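Local coordinates for protein Cap5O (Staphylococcus aureus, PDB 3OJO) that is the UDP-N-acetyl-mannosamine dehydrogenase of capsular polysaccharide synthesis, an NAD-binding oxidoreductase of the UDP-glucose/GDP-mannose dehydrogenase family, at residues G122-V127 against Y156-P161; F321-K326 against P336-Y341; L377-S382 against F404-V409. All blocks are in the same frame, centred on the assembly; numbering follows the deposited sequence.

Interaction 1. Residues G122-V127 against Y156-P161; sequences GNTIIV and YLVHCP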
loop_
_atom_site.group_PDB
_atom_site.type_symbol
_atom_site.label_atom_id
_atom_site.label_comp_id
_atom_site.label_asym_id
_atom_site.label_seq_id
_atom_site.Cartn_x
_atom_site.Cartn_y
_atom_site.Cartn_z
ATOM N N GLY B 122 -36.166 17.187 16.735
ATOM C CA GLY B 122 -35.350 18.223 16.099
ATOM C C GLY B 122 -33.866 18.160 16.426
ATOM O O GLY B 122 -33.064 18.857 15.793
ATOM N N ASN B 123 -33.490 17.317 17.417
ATOM C CA ASN B 123 -32.114 17.142 17.893
ATOM C C ASN B 123 -31.156 16.491 16.888
ATOM O O ASN B 123 -31.573 15.680 16.051
ATOM C CB ASN B 123 -32.095 16.373 19.223
ATOM C CG ASN B 123 -32.574 17.159 20.426
ATOM O OD1 ASN B 123 -32.878 18.368 20.363
ATOM N ND2 ASN B 123 -32.630 16.481 21.563
ATOM N N THR B 124 -29.859 16.849 17.001
ATOM C CA THR B 124 -28.776 16.302 16.179
ATOM C C THR B 124 -27.778 15.540 17.059
ATOM O O THR B 124 -27.367 16.049 18.103
ATOM C CB THR B 124 -28.100 17.388 15.333
ATOM O OG1 THR B 124 -29.104 18.129 14.644
ATOM C CG2 THR B 124 -27.096 16.812 14.315
ATOM N N ILE B 125 -27.421 14.311 16.646
ATOM C CA ILE B 125 -26.421 13.479 17.310
ATOM C C ILE B 125 -25.260 13.339 16.344
ATOM O O ILE B 125 -25.432 12.820 15.242
ATOM C CB ILE B 125 -26.947 12.089 17.787
ATOM C CG1 ILE B 125 -28.295 12.174 18.600
ATOM C CG2 ILE B 125 -25.853 11.271 18.495
ATOM C CD1 ILE B 125 -28.322 12.904 19.847
ATOM N N ILE B 126 -24.092 13.848 16.749
ATOM C CA ILE B 126 -22.849 13.757 15.995
ATOM C C ILE B 126 -21.928 12.822 16.747
ATOM O O ILE B 126 -21.745 12.978 17.953
ATOM C CB ILE B 126 -22.173 15.115 15.714
ATOM C CG1 ILE B 126 -23.140 16.090 14.999
ATOM C CG2 ILE B 126 -20.872 14.917 14.892
ATOM C CD1 ILE B 126 -22.740 17.549 15.110
ATOM N N VAL B 127 -21.391 11.822 16.045
ATOM C CA VAL B 127 -20.420 10.909 16.618
ATOM C C VAL B 127 -19.077 11.305 15.997
ATOM O O VAL B 127 -18.901 11.190 14.780
ATOM C CB VAL B 127 -20.821 9.433 16.421
ATOM C CG1 VAL B 127 -19.790 8.493 17.030
ATOM C CG2 VAL B 127 -22.189 9.168 17.038
ATOM N N TYR B 156 -31.415 13.999 13.825
ATOM C CA TYR B 156 -30.383 13.910 12.809
ATOM C C TYR B 156 -29.143 13.191 13.289
ATOM O O TYR B 156 -28.609 13.524 14.349
ATOM C CB TYR B 156 -30.096 15.285 12.195
ATOM C CG TYR B 156 -31.368 15.982 11.765
ATOM C CD1 TYR B 156 -32.075 15.556 10.641
ATOM C CD2 TYR B 156 -31.914 17.011 12.527
ATOM C CE1 TYR B 156 -33.281 16.152 10.274
ATOM C CE2 TYR B 156 -33.116 17.621 12.166
ATOM C CZ TYR B 156 -33.800 17.185 11.040
ATOM O OH TYR B 156 -34.990 17.776 10.681
ATOM N N LEU B 157 -28.737 12.152 12.540
ATOM C CA LEU B 157 -27.580 11.331 12.858
ATOM C C LEU B 157 -26.406 11.611 11.904
ATOM O O LEU B 157 -26.492 11.305 10.714
ATOM C CB LEU B 157 -27.949 9.841 12.847
ATOM C CG LEU B 157 -28.910 9.282 13.892
ATOM C CD1 LEU B 157 -28.970 7.759 13.787
ATOM C CD2 LEU B 157 -28.505 9.677 15.306
ATOM N N VAL B 158 -25.327 12.219 12.435
ATOM C CA VAL B 158 -24.104 12.581 11.705
ATOM C C VAL B 158 -22.868 11.878 12.303
ATOM O O VAL B 158 -22.689 11.879 13.520
ATOM C CB VAL B 158 -23.856 14.121 11.716
ATOM C CG1 VAL B 158 -22.605 14.506 10.910
ATOM C CG2 VAL B 158 -25.073 14.908 11.247
ATOM N N HIS B 159 -22.003 11.318 11.439
ATOM C CA HIS B 159 -20.687 10.844 11.810
ATOM C C HIS B 159 -19.749 11.837 11.178
ATOM O O HIS B 159 -19.722 11.966 9.956
ATOM C CB HIS B 159 -20.345 9.432 11.312
ATOM C CG HIS B 159 -18.924 9.014 11.642
ATOM N ND1 HIS B 159 -18.415 9.113 12.931
ATOM C CD2 HIS B 159 -17.957 8.505 10.838
ATOM C CE1 HIS B 159 -17.164 8.696 12.857
ATOM N NE2 HIS B 159 -16.848 8.307 11.623
ATOM N N CYS B 160 -19.043 12.602 12.001
ATOM C CA CYS B 160 -18.016 13.498 11.522
ATOM C C CYS B 160 -16.721 13.111 12.249
ATOM O O CYS B 160 -16.552 13.428 13.423
ATOM C CB CYS B 160 -18.363 14.967 11.717
ATOM S SG CYS B 160 -16.981 16.070 11.331
ATOM N N PRO B 161 -15.832 12.358 11.587
ATOM C CA PRO B 161 -14.599 11.923 12.249
ATOM C C PRO B 161 -13.673 13.067 12.629
ATOM O O PRO B 161 -13.283 13.901 11.812
ATOM C CB PRO B 161 -13.952 10.951 11.251
ATOM C CG PRO B 161 -14.936 10.732 10.196
ATOM C CD PRO B 161 -15.891 11.877 10.197
#

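Interaction 2. Residues F321-K326 against P336-Y341; sequences FGLTYK and PAFDIY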
loop_
_atom_site.group_PDB
_atom_site.type_symbol
_atom_site.label_atom_id
_atom_site.label_comp_id
_atom_site.label_asym_id
_atom_site.label_seq_id
_atom_site.Cartn_x
_atom_site.Cartn_y
_atom_site.Cartn_z
ATOM N N PHE B 321 15.166 4.234 24.328
ATOM C CA PHE B 321 14.966 5.653 24.025
ATOM C C PHE B 321 13.593 5.811 23.346
ATOM O O PHE B 321 13.436 5.527 22.163
ATOM C CB PHE B 321 16.105 6.172 23.129
ATOM C CG PHE B 321 17.293 6.778 23.833
ATOM C CD1 PHE B 321 18.050 7.766 23.219
ATOM C CD2 PHE B 321 17.675 6.342 25.097
ATOM C CE1 PHE B 321 19.165 8.318 23.857
ATOM C CE2 PHE B 321 18.786 6.905 25.743
ATOM C CZ PHE B 321 19.524 7.886 25.115
ATOM N N GLY B 322 12.606 6.209 24.130
ATOM C CA GLY B 322 11.235 6.370 23.676
ATOM C C GLY B 322 10.359 5.184 24.015
ATOM O O GLY B 322 10.729 4.037 23.753
ATOM N N LEU B 323 9.194 5.459 24.622
ATOM C CA LEU B 323 8.207 4.455 25.034
ATOM C C LEU B 323 6.829 4.699 24.366
ATOM O O LEU B 323 5.871 3.976 24.638
ATOM C CB LEU B 323 8.057 4.448 26.559
ATOM C CG LEU B 323 9.182 3.887 27.448
ATOM C CD1 LEU B 323 8.792 4.031 28.886
ATOM C CD2 LEU B 323 9.375 2.419 27.238
ATOM N N THR B 324 6.758 5.680 23.460
ATOM C CA THR B 324 5.531 6.069 22.758
ATOM C C THR B 324 5.512 5.613 21.302
ATOM O O THR B 324 6.581 5.453 20.706
ATOM C CB THR B 324 5.375 7.607 22.809
ATOM O OG1 THR B 324 6.469 8.222 22.119
ATOM C CG2 THR B 324 5.261 8.141 24.233
ATOM N N TYR B 325 4.303 5.472 20.702
ATOM C CA TYR B 325 4.202 5.121 19.280
ATOM C C TYR B 325 4.597 6.318 18.435
ATOM O O TYR B 325 5.532 6.219 17.646
ATOM C CB TYR B 325 2.811 4.578 18.891
ATOM C CG TYR B 325 2.608 4.386 17.391
ATOM C CD1 TYR B 325 3.421 3.517 16.657
ATOM C CD2 TYR B 325 1.578 5.039 16.716
ATOM C CE1 TYR B 325 3.235 3.333 15.284
ATOM C CE2 TYR B 325 1.385 4.863 15.342
ATOM C CZ TYR B 325 2.208 3.999 14.631
ATOM O OH TYR B 325 2.005 3.805 13.281
ATOM N N LYS B 326 3.925 7.449 18.625
ATOM C CA LYS B 326 4.255 8.630 17.856
ATOM C C LYS B 326 5.318 9.433 18.597
ATOM O O LYS B 326 5.435 9.330 19.821
ATOM C CB LYS B 326 2.996 9.471 17.548
ATOM C CG LYS B 326 1.895 8.684 16.850
ATOM C CD LYS B 326 0.688 9.530 16.507
ATOM C CE LYS B 326 -0.503 8.666 16.147
ATOM N NZ LYS B 326 -1.103 8.003 17.342
ATOM N N PRO B 336 4.184 0.067 20.565
ATOM C CA PRO B 336 5.127 -1.036 20.294
ATOM C C PRO B 336 6.462 -0.847 21.055
ATOM O O PRO B 336 7.092 -1.823 21.442
ATOM C CB PRO B 336 5.278 -1.009 18.779
ATOM C CG PRO B 336 4.999 0.423 18.386
ATOM C CD PRO B 336 4.008 0.948 19.388
ATOM N N ALA B 337 6.852 0.420 21.322
ATOM C CA ALA B 337 8.061 0.820 22.073
ATOM C C ALA B 337 7.955 0.348 23.545
ATOM O O ALA B 337 8.924 -0.172 24.098
ATOM C CB ALA B 337 8.231 2.330 22.016
ATOM N N PHE B 338 6.760 0.492 24.153
ATOM C CA PHE B 338 6.515 0.031 25.512
ATOM C C PHE B 338 6.480 -1.470 25.527
ATOM O O PHE B 338 6.982 -2.064 26.476
ATOM C CB PHE B 338 5.214 0.600 26.104
ATOM C CG PHE B 338 5.132 0.290 27.576
ATOM C CD1 PHE B 338 5.778 1.092 28.509
ATOM C CD2 PHE B 338 4.494 -0.860 28.026
ATOM C CE1 PHE B 338 5.740 0.784 29.868
ATOM C CE2 PHE B 338 4.497 -1.190 29.385
ATOM C CZ PHE B 338 5.111 -0.359 30.293
ATOM N N ASP B 339 5.882 -2.093 24.487
ATOM C CA ASP B 339 5.818 -3.549 24.347
ATOM C C ASP B 339 7.197 -4.191 24.352
ATOM O O ASP B 339 7.395 -5.207 25.022
ATOM C CB ASP B 339 5.022 -3.928 23.104
ATOM C CG ASP B 339 3.530 -3.754 23.304
ATOM O OD1 ASP B 339 2.755 -4.185 22.413
ATOM O OD2 ASP B 339 3.130 -3.213 24.364
ATOM N N ILE B 340 8.175 -3.514 23.710
ATOM C CA ILE B 340 9.578 -3.938 23.638
ATOM C C ILE B 340 10.211 -3.831 25.019
ATOM O O ILE B 340 10.829 -4.794 25.471
ATOM C CB ILE B 340 10.381 -3.187 22.520
ATOM C CG1 ILE B 340 9.833 -3.552 21.117
ATOM C CG2 ILE B 340 11.875 -3.506 22.588
ATOM C CD1 ILE B 340 10.017 -2.552 20.034
ATOM N N TYR B 341 10.038 -2.669 25.688
ATOM C CA TYR B 341 10.575 -2.372 27.025
ATOM C C TYR B 341 10.163 -3.439 28.038
ATOM O O TYR B 341 11.002 -3.970 28.740
ATOM C CB TYR B 341 10.131 -0.962 27.484
ATOM C CG TYR B 341 10.297 -0.694 28.967
ATOM C CD1 TYR B 341 11.545 -0.387 29.504
ATOM C CD2 TYR B 341 9.211 -0.785 29.841
ATOM C CE1 TYR B 341 11.710 -0.173 30.873
ATOM C CE2 TYR B 341 9.365 -0.575 31.210
ATOM C CZ TYR B 341 10.612 -0.259 31.719
ATOM O OH TYR B 341 10.756 -0.040 33.060
#

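Interaction 3. Residues L377-S382 against F404-V409; sequences LVLILS and FDTKNV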
loop_
_atom_site.group_PDB
_atom_site.type_symbol
_atom_site.label_atom_id
_atom_site.label_comp_id
_atom_site.label_asym_id
_atom_site.label_seq_id
_atom_site.Cartn_x
_atom_site.Cartn_y
_atom_site.Cartn_z
ATOM N N LEU B 377 24.043 -1.092 24.945
ATOM C CA LEU B 377 23.261 -0.689 23.764
ATOM C C LEU B 377 22.173 0.352 24.057
ATOM O O LEU B 377 21.445 0.212 25.028
ATOM C CB LEU B 377 22.648 -1.948 23.085
ATOM C CG LEU B 377 21.539 -1.770 22.025
ATOM C CD1 LEU B 377 22.084 -1.262 20.684
ATOM C CD2 LEU B 377 20.741 -3.046 21.854
ATOM N N VAL B 378 22.073 1.393 23.207
ATOM C CA VAL B 378 20.988 2.399 23.229
ATOM C C VAL B 378 19.984 2.005 22.133
ATOM O O VAL B 378 20.330 1.925 20.944
ATOM C CB VAL B 378 21.449 3.879 23.152
ATOM C CG1 VAL B 378 20.392 4.778 22.500
ATOM C CG2 VAL B 378 21.798 4.394 24.547
ATOM N N LEU B 379 18.768 1.683 22.560
ATOM C CA LEU B 379 17.714 1.240 21.664
ATOM C C LEU B 379 16.727 2.366 21.369
ATOM O O LEU B 379 15.973 2.765 22.257
ATOM C CB LEU B 379 17.019 -0.013 22.249
ATOM C CG LEU B 379 16.057 -0.790 21.351
ATOM C CD1 LEU B 379 16.734 -1.258 20.052
ATOM C CD2 LEU B 379 15.465 -1.968 22.097
ATOM N N ILE B 380 16.723 2.869 20.115
ATOM C CA ILE B 380 15.780 3.924 19.729
ATOM C C ILE B 380 14.460 3.365 19.125
ATOM O O ILE B 380 14.437 2.810 18.023
ATOM C CB ILE B 380 16.411 5.081 18.932
ATOM C CG1 ILE B 380 17.784 5.454 19.513
ATOM C CG2 ILE B 380 15.445 6.277 18.895
ATOM C CD1 ILE B 380 18.412 6.629 18.931
ATOM N N LEU B 381 13.372 3.535 19.887
ATOM C CA LEU B 381 12.034 3.022 19.586
ATOM C C LEU B 381 10.974 4.080 19.284
ATOM O O LEU B 381 9.910 3.714 18.778
ATOM C CB LEU B 381 11.548 2.074 20.697
ATOM C CG LEU B 381 12.457 0.937 21.130
ATOM C CD1 LEU B 381 11.852 0.224 22.269
ATOM C CD2 LEU B 381 12.751 -0.026 19.978
ATOM N N SER B 382 11.283 5.386 19.528
ATOM C CA SER B 382 10.397 6.528 19.224
ATOM C C SER B 382 11.131 7.604 18.440
ATOM O O SER B 382 12.321 7.796 18.655
ATOM C CB SER B 382 9.794 7.115 20.495
ATOM O OG SER B 382 9.048 6.123 21.182
ATOM N N PHE B 404 21.127 1.127 18.114
ATOM C CA PHE B 404 20.260 0.437 17.157
ATOM C C PHE B 404 18.960 1.252 17.073
ATOM O O PHE B 404 18.128 1.242 17.992
ATOM C CB PHE B 404 19.997 -1.047 17.482
ATOM C CG PHE B 404 19.070 -1.733 16.496
ATOM C CD1 PHE B 404 19.106 -1.416 15.137
ATOM C CD2 PHE B 404 18.164 -2.694 16.922
ATOM C CE1 PHE B 404 18.231 -2.024 14.236
ATOM C CE2 PHE B 404 17.304 -3.314 16.014
ATOM C CZ PHE B 404 17.353 -2.979 14.679
ATOM N N ASP B 405 18.837 2.014 15.980
ATOM C CA ASP B 405 17.716 2.909 15.747
ATOM C C ASP B 405 16.675 2.261 14.842
ATOM O O ASP B 405 16.897 2.107 13.645
ATOM C CB ASP B 405 18.231 4.256 15.224
ATOM C CG ASP B 405 17.224 5.371 15.097
ATOM O OD1 ASP B 405 16.117 5.244 15.660
ATOM O OD2 ASP B 405 17.544 6.378 14.447
ATOM N N THR B 406 15.539 1.858 15.440
ATOM C CA THR B 406 14.427 1.212 14.750
ATOM C C THR B 406 13.539 2.225 14.018
ATOM O O THR B 406 12.666 1.811 13.253
ATOM C CB THR B 406 13.609 0.337 15.735
ATOM O OG1 THR B 406 12.875 1.165 16.621
ATOM C CG2 THR B 406 14.454 -0.647 16.494
ATOM N N LYS B 407 13.758 3.538 14.260
ATOM C CA LYS B 407 12.966 4.646 13.688
ATOM C C LYS B 407 13.704 5.524 12.657
ATOM O O LYS B 407 13.049 6.319 11.984
ATOM C CB LYS B 407 12.378 5.540 14.816
ATOM C CG LYS B 407 11.324 4.872 15.696
ATOM C CD LYS B 407 10.009 4.555 14.959
ATOM C CE LYS B 407 9.123 5.740 14.709
ATOM N NZ LYS B 407 7.791 5.310 14.215
ATOM N N ASN B 408 15.050 5.386 12.535
ATOM C CA ASN B 408 15.915 6.174 11.634
ATOM C C ASN B 408 15.745 7.696 11.896
ATOM O O ASN B 408 15.565 8.497 10.971
ATOM C CB ASN B 408 15.709 5.774 10.162
ATOM C CG ASN B 408 16.730 6.330 9.204
ATOM O OD1 ASN B 408 17.921 6.435 9.494
ATOM N ND2 ASN B 408 16.286 6.683 8.020
ATOM N N VAL B 409 15.777 8.065 13.194
ATOM C CA VAL B 409 15.573 9.418 13.700
ATOM C C VAL B 409 16.869 10.245 13.843
ATOM O O VAL B 409 16.837 11.454 13.592
ATOM C CB VAL B 409 14.658 9.426 14.967
ATOM C CG1 VAL B 409 15.364 8.862 16.197
ATOM C CG2 VAL B 409 14.091 10.809 15.247
#

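Interaction 1. Residues G122-V127 against Y156-P161
Two rings mark the ends of this strand pair. The H159 imidazole carries the P161 CD methylene over one face, offset toward the rim. At its edge ND1 meets the V127 carbonyl. The Y156 phenol, at the other end, has T124 OG1 and the G122 carbonyl O at its edge. T124 OG1 lies 3.7 Å from Y156 CD2, and the two side chains cross obliquely.

Between the rings, strands 124-127 and 156-159 run parallel, 16° apart. The backbone ladder goes Y156 N to N123 O, I125 N to Y156 O, V158 N to I125 O and V127 N to V158 O. The third, V158 N to I125 O, is 2.9 Å long and almost straight at 179°. T124, I126, Y156 and V158 share one sheet face, which packs on helix 185-195. There I126 CG1 lies beside V158 CB at 3.9 Å, both side chains pointing the same way. I125, V127, L157 and H159 share the other face, where L157 CD2 reaches I125 CB at 3.8 Å. M136 and V140 of helix 135-145 touch residues of this face. Strand, helix and strand form a beta-alpha-beta crossover of the Rossmann-type NAD-binding domain.

H159 has CG anti to its backbone N, which brings H159 ND1 to 2.8 Å from V127 O. C160 N donates to the same V127 O at 3.1 Å. Both donors stand above the carbonyl plane, and the imidazole bond is bent to 134°. The donation implies a proton on ND1, and the bond ties the ring to the C-terminal end of strand 124-127; the H159 side chain is about 8 Å from the bound NAD.

Interaction 2. Residues F321-K326 against P336-Y341
This is an apolar loop-to-helix contact without a hydrogen bond between the two segments. Residues 321-326 leave strand 317-321, and P336-Y341 open helix 336-346 in the domain assigned to UDP binding.

L323 carries much of the contact. Its CG is anti to the carbonyl carbon (chi1 -72°) and its chain is extended at chi2 (179°). The CD2 methyl therefore reaches the helix between two aromatic residues. L323 CD2 lies 3.5 Å from Y341 CB, close to where the ring begins. The same L323 CD2 meets F338 CD1 at 4.0 Å. L323 and Y341 cross obliquely.

A337 points its methyl straight at the loop backbone. A337 CB sits 3.5 Å from G322 O and 3.6 Å from L323 C. The small side chain lets the helix come near the main chain, with the CA atoms of L323 and A337 4.7 Å apart. At the first turn, P336 CD touches Y325 CD1 at 3.8 Å. Y325 has CG anti to its backbone N (chi1 172°), and its side chain crosses the proline obliquely.

Polar groups are tied on the flanks. T324 OG1 donates to K326 O at 2.8 Å, a bond within the loop, from above the carbonyl plane. S335 OG is hydrogen-bonded to both L323 O and F338 N, so it links the loop to the helix start. K326 touches bound pyridine-2,6-dicarboxylic acid.

The helix lies against strand 351-355 through Y341, which touches V352 and A354. I340 packs on helix 286-312 and on L379 of strand 377-380. F321 pairs by backbone with L379 and L381.

Interaction 3. Residues L377-S382 against F404-V409
T406 grips the carbonyl of I380 twice. T406 OG1 donates to I380 O at 2.7 Å, in the carbonyl plane and on a lone pair. T406 N donates to the same I380 O at 3.0 Å. The hydroxyl gets there by taking the crowded position between backbone N and carbonyl carbon (chi1 71°). Upstream, F404 N bonds to V378 O and I380 N to F404 O, so the strands pair in parallel.

D405 folds the chain beyond its strand. Its OD1 accepts from K407 N in an Asx turn, met from above the carboxylate plane. Its OD2 takes V409 N on the syn lone pair at 2.7 Å. Y419 OH and V410 N are also hydrogen-bonded to D405 OD2.

The aspartate also meets I380, whose CB lies 3.3 Å from D405 OD1. I380 CG2 touches V409 CG1 at 3.7 Å, the side chains at about a right angle. On the opposite face, L377 and L379 lie alongside F404, with L379 CD1 3.7 Å from F404 CD2. T406 CG2 lies over one face of the F404 ring, offset toward its rim. Helix 286-312 packs on L377, L379 and F404.

These are neighbouring strands of a five-stranded parallel sheet, running into turns at their C-terminal ends, as in Rossmann-like alpha/beta domains.

How the interactions relate
All three contacts are largely buried, but they serve two domains. Interaction 1 lies in the NAD-binding domain, across the chain's centre from the others. Its centre is 36 Å from that of interaction 2 and 43 Å from that of interaction 3. Interactions 2 and 3 share the UDP-binding domain and touch: S382 OG is 2.6 Å from T324 O, probably a hydrogen bond. Interactions 1 and 3 both join neighbouring parallel strands through backbone bonds, and in each a carbonyl at the strand end takes two donors. Interaction 2 instead relies on apolar contacts between loop and helix.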